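Local coordinates for protein MDM10 isoform 1 (Saccharomyces cerevisiae, PDB 7BTX) that helps tether the endoplasmic reticulum to mitochondria as part of the ERMES complex and acts in late assembly of the TOM complex of the outer membrane, at residues R192-E196 against Y208-F214; L233-F237 against G247-T251. All blocks are in the same frame, centred on the assembly; numbering follows the deposited sequence.

Contact 1. Residues R192-E196 against Y208-F214; sequences RNLQE and YRVLHNF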
# COMPACT_ATOMS: atom_id res chain seq x y z
N ARG D 192 37.83 26.35 -28.90
CA ARG D 192 38.85 25.37 -28.53
C ARG D 192 38.74 24.94 -27.07
O ARG D 192 39.58 24.19 -26.59
CB ARG D 192 40.26 25.91 -28.80
CG ARG D 192 40.51 26.45 -30.20
CD ARG D 192 40.79 25.36 -31.21
NE ARG D 192 39.59 24.98 -31.95
CZ ARG D 192 39.59 24.18 -33.01
NH1 ARG D 192 38.45 23.90 -33.63
NH2 ARG D 192 40.73 23.67 -33.46
N ASN D 193 37.71 25.40 -26.36
CA ASN D 193 37.54 25.13 -24.94
C ASN D 193 36.07 25.21 -24.58
O ASN D 193 35.30 25.90 -25.25
CB ASN D 193 38.31 26.12 -24.05
CG ASN D 193 39.78 25.82 -23.98
OD1 ASN D 193 40.19 24.68 -23.78
ND2 ASN D 193 40.60 26.85 -24.15
N LEU D 194 35.67 24.47 -23.55
CA LEU D 194 34.37 24.65 -22.92
C LEU D 194 34.57 24.51 -21.40
O LEU D 194 34.10 23.56 -20.79
CB LEU D 194 33.32 23.69 -23.47
CG LEU D 194 31.84 24.15 -23.35
CD1 LEU D 194 31.03 23.62 -24.51
CD2 LEU D 194 31.15 23.77 -22.05
N GLN D 195 35.41 25.37 -20.83
CA GLN D 195 35.60 25.41 -19.38
C GLN D 195 34.29 25.64 -18.65
O GLN D 195 33.37 26.27 -19.17
CB GLN D 195 36.58 26.52 -19.01
CG GLN D 195 37.87 26.50 -19.78
CD GLN D 195 38.63 27.80 -19.64
OE1 GLN D 195 38.08 28.80 -19.19
NE2 GLN D 195 39.90 27.78 -20.01
N GLU D 196 34.21 25.13 -17.43
CA GLU D 196 32.96 25.15 -16.68
C GLU D 196 33.27 25.13 -15.19
O GLU D 196 34.13 24.36 -14.76
CB GLU D 196 32.09 23.95 -17.04
CG GLU D 196 30.74 23.95 -16.39
CD GLU D 196 29.83 22.90 -16.97
OE1 GLU D 196 30.31 22.08 -17.78
OE2 GLU D 196 28.63 22.90 -16.62
N TYR D 208 35.25 21.92 -11.43
CA TYR D 208 35.80 22.53 -12.63
C TYR D 208 35.86 21.47 -13.72
O TYR D 208 36.17 20.32 -13.44
CB TYR D 208 37.19 23.12 -12.37
CG TYR D 208 37.84 23.74 -13.58
CD1 TYR D 208 37.34 24.90 -14.14
CD2 TYR D 208 38.96 23.17 -14.15
CE1 TYR D 208 37.93 25.47 -15.24
CE2 TYR D 208 39.56 23.74 -15.26
CZ TYR D 208 39.03 24.88 -15.79
OH TYR D 208 39.61 25.46 -16.89
N ARG D 209 35.54 21.86 -14.94
CA ARG D 209 35.67 20.99 -16.09
C ARG D 209 36.34 21.77 -17.20
O ARG D 209 36.27 23.00 -17.23
CB ARG D 209 34.33 20.47 -16.62
CG ARG D 209 33.55 19.56 -15.71
CD ARG D 209 32.32 19.08 -16.46
NE ARG D 209 31.22 18.73 -15.57
CZ ARG D 209 29.94 18.97 -15.85
NH1 ARG D 209 29.00 18.62 -14.99
NH2 ARG D 209 29.62 19.57 -16.98
N VAL D 210 36.99 21.06 -18.11
CA VAL D 210 37.59 21.67 -19.29
C VAL D 210 37.67 20.59 -20.36
O VAL D 210 37.80 19.41 -20.04
CB VAL D 210 38.97 22.29 -18.96
CG1 VAL D 210 39.97 21.25 -18.50
CG2 VAL D 210 39.51 23.11 -20.13
N LEU D 211 37.50 20.97 -21.62
CA LEU D 211 37.62 20.05 -22.73
C LEU D 211 38.31 20.78 -23.87
O LEU D 211 37.66 21.51 -24.62
CB LEU D 211 36.25 19.51 -23.15
CG LEU D 211 36.16 18.37 -24.16
CD1 LEU D 211 35.04 17.45 -23.77
CD2 LEU D 211 35.90 18.87 -25.56
N HIS D 212 39.61 20.60 -23.98
CA HIS D 212 40.42 21.33 -24.95
C HIS D 212 40.44 20.55 -26.25
O HIS D 212 41.15 19.55 -26.39
CB HIS D 212 41.83 21.57 -24.41
CG HIS D 212 42.61 22.57 -25.21
ND1 HIS D 212 42.96 23.80 -24.70
CD2 HIS D 212 43.11 22.52 -26.46
CE1 HIS D 212 43.64 24.47 -25.62
NE2 HIS D 212 43.74 23.71 -26.70
N ASN D 213 39.67 21.02 -27.21
CA ASN D 213 39.68 20.42 -28.54
C ASN D 213 40.94 20.81 -29.29
O ASN D 213 41.38 21.96 -29.25
CB ASN D 213 38.44 20.86 -29.31
CG ASN D 213 38.21 20.04 -30.56
OD1 ASN D 213 38.85 19.02 -30.77
ND2 ASN D 213 37.28 20.49 -31.39
N PHE D 214 41.54 19.84 -29.97
CA PHE D 214 42.67 20.05 -30.87
C PHE D 214 42.21 19.81 -32.30
O PHE D 214 41.03 19.56 -32.56
CB PHE D 214 43.84 19.13 -30.52
CG PHE D 214 44.39 19.32 -29.14
CD1 PHE D 214 45.22 20.38 -28.85
CD2 PHE D 214 44.11 18.40 -28.14
CE1 PHE D 214 45.75 20.55 -27.58
CE2 PHE D 214 44.63 18.56 -26.87
CZ PHE D 214 45.45 19.63 -26.59

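Contact 2. Residues L233-F237 against G247-T251; sequences LGAEF and GCSTT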
# COMPACT_ATOMS: atom_id res chain seq x y z
N LEU D 233 40.56 16.48 -25.52
CA LEU D 233 41.23 16.13 -24.28
C LEU D 233 40.54 16.85 -23.13
O LEU D 233 40.42 18.08 -23.15
CB LEU D 233 42.71 16.51 -24.33
CG LEU D 233 43.71 15.88 -23.35
CD1 LEU D 233 45.08 15.87 -24.00
CD2 LEU D 233 43.79 16.56 -21.99
N GLY D 234 40.10 16.12 -22.12
CA GLY D 234 39.34 16.74 -21.06
C GLY D 234 39.83 16.41 -19.67
O GLY D 234 40.63 15.49 -19.49
N ALA D 235 39.38 17.17 -18.68
CA ALA D 235 39.70 16.90 -17.29
C ALA D 235 38.57 17.40 -16.40
O ALA D 235 37.71 18.18 -16.84
CB ALA D 235 41.03 17.55 -16.92
N GLU D 236 38.54 16.97 -15.15
CA GLU D 236 37.58 17.49 -14.19
C GLU D 236 38.20 17.42 -12.81
O GLU D 236 39.08 16.59 -12.57
CB GLU D 236 36.24 16.74 -14.24
CG GLU D 236 36.22 15.42 -13.52
CD GLU D 236 34.97 14.62 -13.81
OE1 GLU D 236 34.15 15.08 -14.63
OE2 GLU D 236 34.81 13.55 -13.20
N PHE D 237 37.80 18.33 -11.92
CA PHE D 237 38.45 18.49 -10.62
C PHE D 237 37.40 18.86 -9.58
O PHE D 237 37.04 20.03 -9.45
CB PHE D 237 39.54 19.55 -10.67
CG PHE D 237 40.61 19.29 -11.69
CD1 PHE D 237 41.64 18.41 -11.42
CD2 PHE D 237 40.57 19.91 -12.92
CE1 PHE D 237 42.62 18.16 -12.36
CE2 PHE D 237 41.54 19.66 -13.87
CZ PHE D 237 42.57 18.79 -13.59
N GLY D 247 38.09 14.79 -6.20
CA GLY D 247 37.95 13.91 -7.34
C GLY D 247 38.71 14.43 -8.54
O GLY D 247 39.10 15.60 -8.61
N CYS D 248 38.92 13.54 -9.50
CA CYS D 248 39.59 13.91 -10.73
C CYS D 248 39.22 12.93 -11.83
O CYS D 248 38.68 11.85 -11.55
CB CYS D 248 41.10 13.95 -10.55
SG CYS D 248 42.00 14.57 -11.99
N SER D 249 39.50 13.30 -13.07
CA SER D 249 39.32 12.43 -14.23
C SER D 249 40.16 13.02 -15.36
O SER D 249 40.66 14.14 -15.26
CB SER D 249 37.86 12.31 -14.64
OG SER D 249 37.73 11.49 -15.79
N THR D 250 40.31 12.24 -16.42
CA THR D 250 41.01 12.67 -17.63
C THR D 250 40.54 11.79 -18.78
O THR D 250 40.62 10.56 -18.68
CB THR D 250 42.53 12.55 -17.47
OG1 THR D 250 42.99 13.42 -16.43
CG2 THR D 250 43.23 12.94 -18.76
N THR D 251 40.05 12.38 -19.85
CA THR D 251 39.48 11.61 -20.93
C THR D 251 40.07 12.10 -22.26
O THR D 251 40.48 13.25 -22.39
CB THR D 251 37.95 11.72 -20.86
OG1 THR D 251 37.54 11.61 -19.50
CG2 THR D 251 37.29 10.61 -21.63

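Contact 1. Residues R192-E196 against Y208-F214
This is an antiparallel strand-to-strand contact in the wall of the outer-membrane beta-barrel, paired firmly at one end and loosely at the other. Glu196 and Arg209 form a hydrogen-bonded pair: Glu196 N donates to Arg209 O at 3.0 Å, and Arg209 N to Glu196 O at 2.9 Å. Their side chains meet as well, in a salt bridge of 2.7 Å between Glu196 OE1 and Arg209 NH2. Farther along, the backbones still run side by side, but Leu194 N is 3.7 Å from Leu211 O, too far for a regular bond. A weak bond from Asn213 N to Arg192 O, 3.2 Å, closes the far end. The side chains of Gln195 and Val210 touch, with Gln195 CG 3.8 Å from Val210 CG2, and Tyr208 OH lies 3.5 Å from Gln195 CG. Strand 179-189 flanks Gln195 through a backbone bond to Arg188. Strand 230-240 flanks the other segment, where Val210 bonds to Ala235, and Asn22 of a loop touches Leu194 and Leu211.

Contact 2. Residues L233-F237 against G247-T251
A cysteine sulfur beside an aromatic ring marks this antiparallel hairpin contact: Cys248 SG lies 4.5 Å from the centroid of the Phe237 ring, in an oblique position, and 3.7 Å from Phe237 CE1. Segments 234-237 and 247-251 run antiparallel, at 175° between their N-to-C directions. The backbone pairing is tightest at Gly234 and Thr251. Gly234 N donates to Thr251 O at 2.9 Å, and Thr251 N to Gly234 O at 3.2 Å. Toward the hairpin turn it slackens, and the bond from Ser249 N to Glu236 O is weak at 3.4 Å.

Side chains alternate between the sheet faces. Ala235, Phe237, Cys248 and Thr250 share one face, where Thr250 OG1 bonds back to Ser249 O at 2.7 Å. Glu236, Ser249 and Thr251 lie on the other. There Glu236 OE2 comes 3.6 Å from Ser249 CB, and Glu236 also packs on Tyr24 and on a basic side chain of another chain, the Sorting assembly machinery 37 kDa subunit. Ser249 OG and Thr251 OG1 both bond to Tyr24 OH. Polar groups here are thus tied to the N-terminal part of the chain, so this face is probably the inward one.

From the N terminus, the chain first enters contact 1 at 192-196. It runs through the rest of strand 194-199 and a connection before returning at 208-214, which closes the first loop. An unmodelled part, 216-227, follows. Contact 2 then opens at 233-237 and closes at 247-251, across the turn between strands 230-240 and 245-258. The two contacts are in series; they neither nest nor cross. Their centres are 10 Å apart, and they meet where strand 209-211 pairs with strand 230-240. Probable hydrogen bonds join His212 N to Leu233 O, 2.8 Å, and Phe237 N to Tyr208 O, 3.0 Å. Together they link four successive strands of the barrel wall.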